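PDB 5JOZ: Non-reducing end alpha-L-arabinofuranosidase BoGH43B from Bacteroides ovatus, which removes terminal non-reducing alpha-L-arabinofuranosyl residues from xyloglucan side branches, turning 'S' units into 'X' units. Local coordinates for residues A[47-52]-A[300-305]; A[376-381]-A[401-406]; A[165-170]-A[212-217]. One frame throughout, in Å; residues are numbered along the deposited sequence.

In the fold
The three contacts illustrate three ways in which an all-beta enzyme of two domains is held together. Contact 3 joins the outer edges of two neighbouring blades of the five-bladed GH43 propeller, contact 1 lays the chain that leaves the propeller against its first blade, and contact 2 packs the two sheets of the C-terminal sandwich. Contacts 2 and 3 lie on opposite sides of the chain's centre, about 59 Å apart between centres; the centre of contact 1 is about 42 Å from that of contact 2 and about 36 Å from that of contact 3. All are remote from the inferred catalytic residues Asp16, Asp126 and Glu176, while Val376 of contact 2 has its side chain about 11 Å from the bound calcium.

Contact 1 of 3, residues A[47-52]-A[300-305]; sequences LVHWKL and LPSHVW
Trp305 holds CG anti to its carbonyl carbon (chi1 -62°), which carries the indole to His49 O and Lys51 CB, while Lys51, extended at chi1 and chi2, runs its CD along the indole face. Lys51 CB sits over that face of Trp305, 3.6 Å from the centroid of the five-membered ring, as a CH-pi contact. Further out, Lys51 CD reaches 3.9 Å from Trp305 CE3, so the aliphatic chain crosses the indole at about a right angle before bends at chi3 and chi4 carry the amino group away. His303 ND1 lies over the opposite face, near the rim. At the indole edge, Trp305 NE1 gives a weak, bent bond to His49 O (3.1 Å, 133° at the hydrogen). That oxygen also accepts from a water at 3.0 Å, and the same water donates to His303 O at 2.8 Å. Ser44 OG adds a further bond to His49 O. The imidazole of His49 (chi1 -61°) has an atom over each face: Val304 CA, toward the rim of one, and Val48 CG1, over the centre of the other. Leu47 CG and Leu300 CD1 meet at 4.1 Å, beside Phe26. The chain leading from the propeller to the C-terminal sandwich is thus fastened to the first blade by a carbonyl oxygen gripped by an indole N-H, a water and a serine, by methylenes on an indole face, and by the Asp46 carboxylate, which binds backbone N-H groups of both segments: Val48 and His49 through OD1, His303 through OD2.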
ATOM      1  N   LEU A  47      -0.333 -16.107  10.155  1.00 24.47           N
ATOM      2  CA  LEU A  47      -1.041 -14.789  10.151  1.00 24.10           C
ATOM      3  C   LEU A  47      -0.249 -13.581  10.658  1.00 22.81           C
ATOM      4  O   LEU A  47      -0.731 -12.449  10.544  1.00 22.07           O
ATOM      5  CB  LEU A  47      -2.390 -14.842  10.885  1.00 24.09           C
ATOM      6  CG  LEU A  47      -3.513 -15.682  10.290  1.00 24.12           C
ATOM      7  CD1 LEU A  47      -4.713 -15.605  11.209  1.00 26.02           C
ATOM      8  CD2 LEU A  47      -3.897 -15.204   8.904  1.00 26.70           C
ATOM      9  N   VAL A  48       0.961 -13.808  11.174  1.00 23.82           N
ATOM     10  CA  VAL A  48       1.727 -12.791  11.876  1.00 21.89           C
ATOM     11  C   VAL A  48       2.950 -12.360  11.073  1.00 24.88           C
ATOM     12  O   VAL A  48       3.197 -11.168  10.928  1.00 31.22           O
ATOM     13  CB  VAL A  48       2.143 -13.296  13.274  1.00 21.12           C
ATOM     14  CG1 VAL A  48       3.139 -12.346  13.942  1.00 19.98           C
ATOM     15  CG2 VAL A  48       0.905 -13.453  14.151  1.00 20.92           C
ATOM     16  N   HIS A  49       3.716 -13.332  10.584  1.00 24.16           N
ATOM     17  CA  HIS A  49       4.923 -13.076   9.825  1.00 24.34           C
ATOM     18  C   HIS A  49       4.627 -13.202   8.331  1.00 23.56           C
ATOM     19  O   HIS A  49       4.233 -14.260   7.837  1.00 23.74           O
ATOM     20  CB  HIS A  49       6.008 -14.042  10.265  1.00 25.30           C
ATOM     21  CG  HIS A  49       6.366 -13.908  11.712  1.00 30.91           C
ATOM     22  ND1 HIS A  49       5.941 -14.802  12.672  1.00 29.83           N
ATOM     23  CD2 HIS A  49       7.084 -12.965  12.368  1.00 32.20           C
ATOM     24  CE1 HIS A  49       6.391 -14.422  13.855  1.00 33.07           C
ATOM     25  NE2 HIS A  49       7.085 -13.308  13.698  1.00 33.69           N
ATOM     26  N   TRP A  50       4.824 -12.100   7.625  1.00 25.55           N
ATOM     27  CA  TRP A  50       4.437 -11.975   6.230  1.00 24.60           C
ATOM     28  C   TRP A  50       5.657 -11.757   5.352  1.00 24.68           C
ATOM     29  O   TRP A  50       6.597 -11.070   5.747  1.00 27.79           O
ATOM     30  CB  TRP A  50       3.427 -10.834   6.083  1.00 23.70           C
ATOM     31  CG  TRP A  50       2.118 -11.166   6.766  1.00 22.29           C
ATOM     32  CD1 TRP A  50       1.784 -10.911   8.059  1.00 21.53           C
ATOM     33  CD2 TRP A  50       1.001 -11.845   6.189  1.00 21.79           C
ATOM     34  NE1 TRP A  50       0.518 -11.382   8.326  1.00 22.01           N
ATOM     35  CE2 TRP A  50       0.019 -11.965   7.194  1.00 21.93           C
ATOM     36  CE3 TRP A  50       0.734 -12.363   4.915  1.00 24.47           C
ATOM     37  CZ2 TRP A  50      -1.213 -12.576   6.965  1.00 24.82           C
ATOM     38  CZ3 TRP A  50      -0.501 -12.966   4.679  1.00 23.05           C
ATOM     39  CH2 TRP A  50      -1.455 -13.070   5.701  1.00 24.62           C
ATOM     40  N   LYS A  51       5.630 -12.369   4.172  1.00 22.97           N
ATOM     41  CA  LYS A  51       6.680 -12.243   3.176  1.00 24.53           C
ATOM     42  C   LYS A  51       6.050 -11.853   1.855  1.00 25.53           C
ATOM     43  O   LYS A  51       5.054 -12.463   1.435  1.00 22.38           O
ATOM     44  CB  LYS A  51       7.419 -13.580   3.008  1.00 28.27           C
ATOM     45  CG  LYS A  51       8.529 -13.573   1.958  1.00 32.50           C
ATOM     46  CD  LYS A  51       9.399 -14.822   2.025  1.00 40.64           C
ATOM     47  CE  LYS A  51      10.883 -14.506   1.843  1.00 50.70           C
ATOM     48  NZ  LYS A  51      11.255 -14.341   0.416  1.00 50.55           N
ATOM     49  N   LEU A  52       6.659 -10.869   1.187  1.00 25.59           N
ATOM     50  CA  LEU A  52       6.192 -10.407  -0.115  1.00 24.59           C
ATOM     51  C   LEU A  52       6.636 -11.436  -1.143  1.00 25.14           C
ATOM     52  O   LEU A  52       7.814 -11.795  -1.175  1.00 24.37           O
ATOM     53  CB  LEU A  52       6.800  -9.038  -0.419  1.00 27.17           C
ATOM     54  CG  LEU A  52       6.445  -8.324  -1.718  1.00 27.24           C
ATOM     55  CD1 LEU A  52       4.947  -8.059  -1.809  1.00 25.89           C
ATOM     56  CD2 LEU A  52       7.235  -7.030  -1.807  1.00 28.07           C
ATOM     57  N   LEU A 300      -1.676 -21.621  15.432  1.00 32.16           N
ATOM     58  CA  LEU A 300      -0.939 -21.980  14.231  1.00 28.54           C
ATOM     59  C   LEU A 300       0.524 -22.048  14.647  1.00 30.78           C
ATOM     60  O   LEU A 300       0.931 -21.293  15.543  1.00 28.33           O
ATOM     61  CB  LEU A 300      -1.081 -20.896  13.152  1.00 31.00           C
ATOM     62  CG  LEU A 300      -2.440 -20.656  12.498  1.00 33.17           C
ATOM     63  CD1 LEU A 300      -2.458 -19.334  11.742  1.00 35.91           C
ATOM     64  CD2 LEU A 300      -2.795 -21.812  11.575  1.00 32.37           C
ATOM     65  N   PRO A 301       1.326 -22.923  14.005  1.00 31.56           N
ATOM     66  CA  PRO A 301       2.748 -22.903  14.355  1.00 33.43           C
ATOM     67  C   PRO A 301       3.463 -21.639  13.843  1.00 33.01           C
ATOM     68  O   PRO A 301       3.290 -21.236  12.696  1.00 30.48           O
ATOM     69  CB  PRO A 301       3.311 -24.178  13.704  1.00 34.57           C
ATOM     70  CG  PRO A 301       2.127 -24.962  13.227  1.00 36.53           C
ATOM     71  CD  PRO A 301       1.011 -23.985  13.030  1.00 34.51           C
ATOM     72  N   SER A 302       4.239 -21.021  14.726  1.00 31.82           N
ATOM     73  CA  SER A 302       5.056 -19.873  14.388  1.00 36.40           C
ATOM     74  C   SER A 302       5.983 -20.221  13.217  1.00 38.53           C
ATOM     75  O   SER A 302       6.587 -21.294  13.209  1.00 36.61           O
ATOM     76  CB  SER A 302       5.870 -19.449  15.617  1.00 39.77           C
ATOM     77  OG  SER A 302       6.717 -18.361  15.328  1.00 44.06           O
ATOM     78  N   HIS A 303       6.065 -19.322  12.234  1.00 37.49           N
ATOM     79  CA  HIS A 303       6.900 -19.512  11.047  1.00 36.29           C
ATOM     80  C   HIS A 303       7.500 -18.159  10.618  1.00 37.01           C
ATOM     81  O   HIS A 303       6.942 -17.434   9.786  1.00 31.97           O
ATOM     82  CB  HIS A 303       6.076 -20.166   9.926  1.00 36.80           C
ATOM     83  CG  HIS A 303       6.907 -20.685   8.795  1.00 39.97           C
ATOM     84  ND1 HIS A 303       7.407 -19.872   7.800  1.00 39.83           N
ATOM     85  CD2 HIS A 303       7.345 -21.935   8.515  1.00 42.51           C
ATOM     86  CE1 HIS A 303       8.113 -20.601   6.954  1.00 37.03           C
ATOM     87  NE2 HIS A 303       8.096 -21.854   7.368  1.00 37.81           N
ATOM     88  N   VAL A 304       8.625 -17.803  11.237  1.00 43.08           N
ATOM     89  CA  VAL A 304       9.332 -16.554  10.924  1.00 41.10           C
ATOM     90  C   VAL A 304      10.074 -16.725   9.596  1.00 37.79           C
ATOM     91  O   VAL A 304      10.680 -17.769   9.363  1.00 40.80           O
ATOM     92  CB  VAL A 304      10.299 -16.120  12.068  1.00 49.90           C
ATOM     93  CG1 VAL A 304      11.515 -17.045  12.178  1.00 56.51           C
ATOM     94  CG2 VAL A 304      10.767 -14.679  11.873  1.00 52.27           C
ATOM     95  N   TRP A 305      10.005 -15.712   8.727  1.00 41.53           N
ATOM     96  CA  TRP A 305      10.720 -15.735   7.433  1.00 40.11           C
ATOM     97  C   TRP A 305      12.169 -15.231   7.580  1.00 40.63           C
ATOM     98  O   TRP A 305      12.494 -14.488   8.520  1.00 31.48           O
ATOM     99  CB  TRP A 305       9.977 -14.906   6.381  1.00 35.92           C
ATOM    100  CG  TRP A 305       8.604 -15.412   6.080  1.00 35.74           C
ATOM    101  CD1 TRP A 305       7.422 -14.843   6.452  1.00 33.22           C
ATOM    102  CD2 TRP A 305       8.267 -16.606   5.357  1.00 36.17           C
ATOM    103  NE1 TRP A 305       6.367 -15.604   6.003  1.00 33.29           N
ATOM    104  CE2 TRP A 305       6.855 -16.693   5.332  1.00 31.30           C
ATOM    105  CE3 TRP A 305       9.021 -17.616   4.734  1.00 35.70           C
ATOM    106  CZ2 TRP A 305       6.179 -17.742   4.698  1.00 32.06           C
ATOM    107  CZ3 TRP A 305       8.345 -18.666   4.093  1.00 34.06           C
ATOM    108  CH2 TRP A 305       6.940 -18.721   4.088  1.00 36.48           C
TER
HETATM  109  O   HOH W   1       4.412 -17.179   8.671  1.00 22.97           O

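Contact 2 of 3, residues A[376-381]-A[401-406]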
ATOM      1  N   VAL A 376      25.852   6.830  -4.488  1.00 25.14           N
ATOM      2  CA  VAL A 376      25.481   7.205  -5.844  1.00 27.26           C
ATOM      3  C   VAL A 376      26.633   7.912  -6.569  1.00 27.80           C
ATOM      4  O   VAL A 376      27.375   8.713  -5.982  1.00 26.05           O
ATOM      5  CB  VAL A 376      24.195   8.071  -5.852  1.00 29.28           C
ATOM      6  CG1 VAL A 376      24.373   9.347  -5.047  1.00 32.84           C
ATOM      7  CG2 VAL A 376      23.732   8.383  -7.276  1.00 28.93           C
ATOM      8  N   ASN A 377      26.778   7.574  -7.842  1.00 24.73           N
ATOM      9  CA  ASN A 377      27.687   8.245  -8.752  1.00 27.14           C
ATOM     10  C   ASN A 377      26.821   9.077  -9.699  1.00 25.13           C
ATOM     11  O   ASN A 377      26.026   8.516 -10.463  1.00 26.00           O
ATOM     12  CB  ASN A 377      28.528   7.213  -9.529  1.00 29.22           C
ATOM     13  CG  ASN A 377      29.650   7.855 -10.353  1.00 31.70           C
ATOM     14  OD1 ASN A 377      30.195   8.893  -9.992  1.00 33.68           O
ATOM     15  ND2 ASN A 377      29.991   7.231 -11.464  1.00 32.82           N
ATOM     16  N   PHE A 378      26.950  10.401  -9.644  1.00 25.45           N
ATOM     17  CA  PHE A 378      26.180  11.273 -10.536  1.00 24.74           C
ATOM     18  C   PHE A 378      26.891  12.577 -10.835  1.00 22.23           C
ATOM     19  O   PHE A 378      27.094  13.393  -9.939  1.00 19.41           O
ATOM     20  CB  PHE A 378      24.777  11.569  -9.973  1.00 24.27           C
ATOM     21  CG  PHE A 378      23.938  12.429 -10.886  1.00 24.22           C
ATOM     22  CD1 PHE A 378      23.642  12.005 -12.179  1.00 24.89           C
ATOM     23  CD2 PHE A 378      23.461  13.672 -10.471  1.00 24.03           C
ATOM     24  CE1 PHE A 378      22.883  12.802 -13.037  1.00 25.66           C
ATOM     25  CE2 PHE A 378      22.703  14.469 -11.322  1.00 21.60           C
ATOM     26  CZ  PHE A 378      22.411  14.033 -12.599  1.00 22.60           C
ATOM     27  N   ILE A 379      27.245  12.771 -12.106  1.00 25.97           N
ATOM     28  CA  ILE A 379      27.857  14.010 -12.577  1.00 29.68           C
ATOM     29  C   ILE A 379      26.806  14.803 -13.352  1.00 31.52           C
ATOM     30  O   ILE A 379      26.457  14.421 -14.471  1.00 33.55           O
ATOM     31  CB  ILE A 379      29.074  13.736 -13.498  1.00 30.61           C
ATOM     32  CG1 ILE A 379      30.110  12.852 -12.792  1.00 32.79           C
ATOM     33  CG2 ILE A 379      29.693  15.052 -13.975  1.00 30.85           C
ATOM     34  CD1 ILE A 379      30.681  13.427 -11.502  1.00 35.44           C
ATOM     35  N   PRO A 380      26.274  15.891 -12.757  1.00 33.07           N
ATOM     36  CA  PRO A 380      25.376  16.759 -13.521  1.00 32.84           C
ATOM     37  C   PRO A 380      26.180  17.733 -14.371  1.00 32.27           C
ATOM     38  O   PRO A 380      27.209  18.217 -13.919  1.00 30.43           O
ATOM     39  CB  PRO A 380      24.601  17.502 -12.437  1.00 33.33           C
ATOM     40  CG  PRO A 380      25.530  17.561 -11.278  1.00 34.50           C
ATOM     41  CD  PRO A 380      26.422  16.349 -11.362  1.00 35.84           C
ATOM     42  N   LYS A 381      25.718  18.006 -15.586  1.00 33.86           N
ATOM     43  CA  LYS A 381      26.417  18.921 -16.494  1.00 41.69           C
ATOM     44  C   LYS A 381      25.766  20.314 -16.588  1.00 41.17           C
ATOM     45  O   LYS A 381      26.415  21.236 -17.065  1.00 39.29           O
ATOM     46  CB  LYS A 381      26.562  18.297 -17.894  1.00 37.75           C
ATOM     47  N   LEU A 401      16.518  15.089  -1.645  1.00 25.77           N
ATOM     48  CA  LEU A 401      17.936  15.149  -1.305  1.00 26.92           C
ATOM     49  C   LEU A 401      18.736  14.796  -2.562  1.00 27.93           C
ATOM     50  O   LEU A 401      19.004  13.618  -2.825  1.00 24.40           O
ATOM     51  CB  LEU A 401      18.258  14.220  -0.136  1.00 25.12           C
ATOM     52  CG  LEU A 401      19.734  14.089   0.243  1.00 25.04           C
ATOM     53  CD1 LEU A 401      20.322  15.436   0.612  1.00 25.61           C
ATOM     54  CD2 LEU A 401      19.903  13.086   1.367  1.00 24.92           C
ATOM     55  N   LEU A 402      19.110  15.826  -3.331  1.00 29.69           N
ATOM     56  CA  LEU A 402      19.656  15.643  -4.683  1.00 31.36           C
ATOM     57  C   LEU A 402      21.048  16.212  -4.891  1.00 31.67           C
ATOM     58  O   LEU A 402      21.444  17.170  -4.232  1.00 34.29           O
ATOM     59  CB  LEU A 402      18.724  16.283  -5.707  1.00 34.15           C
ATOM     60  CG  LEU A 402      17.242  15.910  -5.600  1.00 38.41           C
ATOM     61  CD1 LEU A 402      16.412  16.703  -6.600  1.00 33.81           C
ATOM     62  CD2 LEU A 402      17.028  14.417  -5.791  1.00 38.24           C
ATOM     63  N   ILE A 403      21.768  15.593  -5.829  1.00 28.23           N
ATOM     64  CA  ILE A 403      23.010  16.096  -6.373  1.00 22.14           C
ATOM     65  C   ILE A 403      22.654  16.825  -7.652  1.00 23.49           C
ATOM     66  O   ILE A 403      21.958  16.261  -8.508  1.00 19.50           O
ATOM     67  CB  ILE A 403      23.986  14.962  -6.747  1.00 24.42           C
ATOM     68  CG1 ILE A 403      24.342  14.143  -5.514  1.00 24.14           C
ATOM     69  CG2 ILE A 403      25.253  15.528  -7.413  1.00 23.07           C
ATOM     70  CD1 ILE A 403      25.050  12.853  -5.833  1.00 25.96           C
ATOM     71  N   THR A 404      23.153  18.056  -7.779  1.00 23.85           N
ATOM     72  CA  THR A 404      22.914  18.916  -8.953  1.00 25.56           C
ATOM     73  C   THR A 404      24.113  19.871  -9.150  1.00 27.05           C
ATOM     74  O   THR A 404      25.145  19.722  -8.472  1.00 28.96           O
ATOM     75  CB  THR A 404      21.585  19.701  -8.799  1.00 26.66           C
ATOM     76  OG1 THR A 404      21.308  20.451  -9.988  1.00 30.55           O
ATOM     77  CG2 THR A 404      21.628  20.641  -7.617  1.00 26.06           C
ATOM     78  N   GLU A 405      23.978  20.832 -10.066  1.00 28.51           N
ATOM     79  CA  GLU A 405      25.023  21.817 -10.356  1.00 28.66           C
ATOM     80  C   GLU A 405      24.447  23.205 -10.089  1.00 28.20           C
ATOM     81  O   GLU A 405      23.371  23.539 -10.574  1.00 25.83           O
ATOM     82  CB  GLU A 405      25.500  21.686 -11.811  1.00 35.11           C
ATOM     83  CG  GLU A 405      26.826  22.385 -12.138  1.00 39.37           C
ATOM     84  CD  GLU A 405      28.075  21.585 -11.753  1.00 50.20           C
ATOM     85  OE1 GLU A 405      29.189  22.129 -11.901  1.00 47.97           O
ATOM     86  OE2 GLU A 405      27.968  20.415 -11.307  1.00 58.81           O
ATOM     87  N   ARG A 406      25.155  23.997  -9.294  1.00 28.93           N
ATOM     88  CA  ARG A 406      24.745  25.353  -8.978  1.00 29.65           C
ATOM     89  C   ARG A 406      25.939  26.261  -9.147  1.00 28.67           C
ATOM     90  O   ARG A 406      26.959  26.063  -8.502  1.00 27.30           O
ATOM     91  CB  ARG A 406      24.226  25.435  -7.535  1.00 31.37           C
ATOM     92  CG  ARG A 406      22.855  24.809  -7.310  1.00 32.41           C
ATOM     93  CD  ARG A 406      21.736  25.626  -7.959  1.00 32.61           C
ATOM     94  NE  ARG A 406      20.421  24.978  -7.894  1.00 33.78           N
ATOM     95  CZ  ARG A 406      19.956  24.051  -8.735  1.00 30.41           C
ATOM     96  NH1 ARG A 406      20.687  23.580  -9.737  1.00 33.79           N
ATOM     97  NH2 ARG A 406      18.733  23.576  -8.562  1.00 30.51           N
TER
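Ile403 overlaps three side chains of the facing segment in turn. Its CG1 stands anti to the carbonyl carbon (chi1 -61°), which sends CD1 tip to tip against Val376 CG1 at 3.7 Å. The other branch, CG2, approaches Phe378 O at 3.8 Å and lies 4.2 Å from Pro380 CD, the isoleucine and the proline ring crossing at about a right angle. Phe378, with CG anti to the backbone N (chi1 -178°), slides past Ile403 in the opposite direction and presents its ring edge: CD2 is 4.0 Å from Ile403 CB, and CE2 is 3.4 Å from Ile403 O, near the ring plane. An electropositive C-H rim turned to a carbonyl oxygen in this way is probably mildly favourable. The nitrogen of Pro380 lies over one face of the same ring, toward its rim, while Pro380 CG presses on the Thr404 backbone, 3.4 Å from Thr404 C. Beyond the proline, the bend of Glu405 at chi2 (82°) brings OE2 to 3.5 Å from Pro380 O. Both are acceptors and do not bond; Arg410 touches the Glu405 side chain and binds Phe378 O through NE, and its positive charge may temper their approach. Thr404 points its CB away and satisfies its hydroxyl at Glu385 O. Apolar side chains from the end of strand 370-377 and the chain just after it, packed against strand 397-406 of the other sheet, are what fills the interior of a beta-sandwich, here the concanavalin A-like domain at the C-terminus.

Contact 3 of 3, residues A[165-170]-A[212-217]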
ATOM      1  N   LYS A 165     -30.017  -4.539  -5.527  1.00 38.62           N
ATOM      2  CA  LYS A 165     -29.944  -4.106  -4.126  1.00 43.14           C
ATOM      3  C   LYS A 165     -30.463  -5.214  -3.193  1.00 44.81           C
ATOM      4  O   LYS A 165     -31.579  -5.729  -3.377  1.00 37.85           O
ATOM      5  CB  LYS A 165     -30.730  -2.800  -3.929  1.00 47.10           C
ATOM      6  CG  LYS A 165     -30.790  -2.242  -2.505  1.00 52.17           C
ATOM      7  CD  LYS A 165     -31.558  -0.913  -2.486  1.00 59.32           C
ATOM      8  CE  LYS A 165     -32.107  -0.525  -1.114  1.00 62.18           C
ATOM      9  NZ  LYS A 165     -31.104   0.145  -0.234  1.00 62.90           N
ATOM     10  N   VAL A 166     -29.625  -5.592  -2.226  1.00 34.66           N
ATOM     11  CA  VAL A 166     -29.973  -6.584  -1.199  1.00 32.75           C
ATOM     12  C   VAL A 166     -29.969  -6.021   0.231  1.00 32.47           C
ATOM     13  O   VAL A 166     -30.635  -6.562   1.107  1.00 34.54           O
ATOM     14  CB  VAL A 166     -29.040  -7.823  -1.251  1.00 32.31           C
ATOM     15  CG1 VAL A 166     -29.141  -8.508  -2.596  1.00 32.65           C
ATOM     16  CG2 VAL A 166     -27.579  -7.463  -0.949  1.00 31.64           C
ATOM     17  N   ALA A 167     -29.202  -4.968   0.487  1.00 36.72           N
ATOM     18  CA  ALA A 167     -29.112  -4.387   1.836  1.00 35.66           C
ATOM     19  C   ALA A 167     -28.594  -2.977   1.701  1.00 31.48           C
ATOM     20  O   ALA A 167     -28.424  -2.503   0.591  1.00 32.42           O
ATOM     21  CB  ALA A 167     -28.176  -5.221   2.706  1.00 33.47           C
ATOM     22  N   SER A 168     -28.348  -2.307   2.821  1.00 34.63           N
ATOM     23  CA  SER A 168     -27.682  -1.011   2.795  1.00 35.92           C
ATOM     24  C   SER A 168     -26.793  -0.809   4.022  1.00 37.65           C
ATOM     25  O   SER A 168     -26.642  -1.701   4.870  1.00 39.77           O
ATOM     26  CB  SER A 168     -28.728   0.108   2.662  1.00 42.12           C
ATOM     27  OG  SER A 168     -29.235   0.513   3.915  1.00 47.76           O
ATOM     28  N   GLY A 169     -26.178   0.361   4.097  1.00 35.87           N
ATOM     29  CA  GLY A 169     -25.409   0.733   5.271  1.00 39.22           C
ATOM     30  C   GLY A 169     -26.345   0.932   6.440  1.00 34.92           C
ATOM     31  O   GLY A 169     -27.548   1.123   6.248  1.00 34.93           O
ATOM     32  N   LEU A 170     -25.776   0.895   7.643  1.00 37.02           N
ATOM     33  CA  LEU A 170     -26.523   0.907   8.905  1.00 38.04           C
ATOM     34  C   LEU A 170     -26.551   2.261   9.630  1.00 39.35           C
ATOM     35  O   LEU A 170     -26.691   2.289  10.846  1.00 43.51           O
ATOM     36  CB  LEU A 170     -25.953  -0.173   9.833  1.00 34.39           C
ATOM     37  CG  LEU A 170     -25.769  -1.549   9.188  1.00 40.16           C
ATOM     38  CD1 LEU A 170     -25.189  -2.546  10.182  1.00 37.96           C
ATOM     39  CD2 LEU A 170     -27.094  -2.064   8.615  1.00 39.73           C
ATOM     40  N   GLY A 212     -31.576 -11.180   0.801  1.00 32.48           N
ATOM     41  CA  GLY A 212     -32.165 -10.378   1.875  1.00 35.54           C
ATOM     42  C   GLY A 212     -33.571 -10.819   2.259  1.00 37.12           C
ATOM     43  O   GLY A 212     -34.052 -11.830   1.751  1.00 37.01           O
ATOM     44  N   PRO A 213     -34.248 -10.083   3.147  1.00 38.58           N
ATOM     45  CA  PRO A 213     -33.743  -8.866   3.772  1.00 37.05           C
ATOM     46  C   PRO A 213     -32.751  -9.149   4.910  1.00 35.35           C
ATOM     47  O   PRO A 213     -32.836 -10.188   5.577  1.00 33.33           O
ATOM     48  CB  PRO A 213     -35.018  -8.220   4.314  1.00 38.35           C
ATOM     49  CG  PRO A 213     -35.871  -9.384   4.696  1.00 37.55           C
ATOM     50  CD  PRO A 213     -35.508 -10.526   3.774  1.00 40.31           C
ATOM     51  N   TYR A 214     -31.818  -8.221   5.108  1.00 33.19           N
ATOM     52  CA  TYR A 214     -30.777  -8.348   6.124  1.00 31.77           C
ATOM     53  C   TYR A 214     -31.158  -7.553   7.349  1.00 34.28           C
ATOM     54  O   TYR A 214     -31.758  -6.480   7.235  1.00 39.33           O
ATOM     55  CB  TYR A 214     -29.424  -7.854   5.597  1.00 30.90           C
ATOM     56  CG  TYR A 214     -28.782  -8.790   4.599  1.00 29.06           C
ATOM     57  CD1 TYR A 214     -29.253  -8.867   3.285  1.00 29.59           C
ATOM     58  CD2 TYR A 214     -27.715  -9.606   4.963  1.00 27.42           C
ATOM     59  CE1 TYR A 214     -28.679  -9.726   2.363  1.00 29.26           C
ATOM     60  CE2 TYR A 214     -27.131 -10.474   4.051  1.00 28.64           C
ATOM     61  CZ  TYR A 214     -27.610 -10.526   2.752  1.00 27.94           C
ATOM     62  OH  TYR A 214     -27.028 -11.369   1.843  1.00 23.86           O
ATOM     63  N   GLU A 215     -30.794  -8.083   8.515  1.00 33.98           N
ATOM     64  CA  GLU A 215     -31.018  -7.416   9.787  1.00 39.28           C
ATOM     65  C   GLU A 215     -29.677  -7.187  10.487  1.00 32.45           C
ATOM     66  O   GLU A 215     -28.768  -8.002  10.351  1.00 24.09           O
ATOM     67  CB  GLU A 215     -31.960  -8.253  10.658  1.00 47.89           C
ATOM     68  CG  GLU A 215     -33.412  -8.190  10.187  1.00 55.22           C
ATOM     69  CD  GLU A 215     -34.319  -9.189  10.883  1.00 58.47           C
ATOM     70  OE1 GLU A 215     -33.938  -9.745  11.934  1.00 70.68           O
ATOM     71  OE2 GLU A 215     -35.431  -9.419  10.377  1.00 61.34           O
ATOM     72  N   PRO A 216     -29.559  -6.084  11.246  1.00 30.02           N
ATOM     73  CA  PRO A 216     -28.264  -5.694  11.794  1.00 29.78           C
ATOM     74  C   PRO A 216     -27.861  -6.508  13.021  1.00 29.62           C
ATOM     75  O   PRO A 216     -28.713  -7.078  13.701  1.00 30.25           O
ATOM     76  CB  PRO A 216     -28.493  -4.231  12.170  1.00 30.82           C
ATOM     77  CG  PRO A 216     -29.945  -4.182  12.583  1.00 27.45           C
ATOM     78  CD  PRO A 216     -30.648  -5.217  11.749  1.00 29.15           C
ATOM     79  N   SER A 217     -26.564  -6.545  13.300  1.00 29.72           N
ATOM     80  CA  SER A 217     -26.060  -7.172  14.517  1.00 27.55           C
ATOM     81  C   SER A 217     -26.481  -6.361  15.736  1.00 27.12           C
ATOM     82  O   SER A 217     -26.432  -5.127  15.697  1.00 28.87           O
ATOM     83  CB  SER A 217     -24.539  -7.270  14.503  1.00 26.84           C
ATOM     84  OG  SER A 217     -24.051  -7.765  15.737  1.00 23.52           O
TER
HETATM   85  O   HOH W   2     -32.005  -5.978   3.355  1.00 33.01           O
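Tyr214 leaves its backbone with CG anti to the carbonyl carbon (chi1 -73°), and its CB passes 4.1 Å from Ala167 CB. The same methyl lies obliquely to the ring, 3.8 Å from Tyr214 CD1. That carbon also meets a carbonyl: Val166 O stands 3.5 Å from Tyr214 CD1, at the ring edge and near its plane. One atom further, Tyr214 CE1 is 4.1 Å from Val166 CB, the valine and the tyrosine running side by side in the same direction. At the tip, OH is hydrogen-bonded to Pro210 O, which anchors the far end of the ring. The segments include the end of strand 159-168 and strand 215-216, the outermost strands of the third and fourth blades of the GH43 beta-propeller, with the turns beside them, so the tyrosine fills part of the seam between blades; Ile189 and Gln205 of the fourth blade touch it too. A water in the plane of the ring bridges the backbones, donating to Val166 O at 2.7 Å and accepting from Tyr214 N at 2.9 Å. Upstream, Gly212 fits close because a side chain there would run into Val166 O; a cis peptide bond leads on to Pro213. Along the seam, Leu170 CD1 rests 4.2 Å from Pro216 CB, with Val203 also against the leucine.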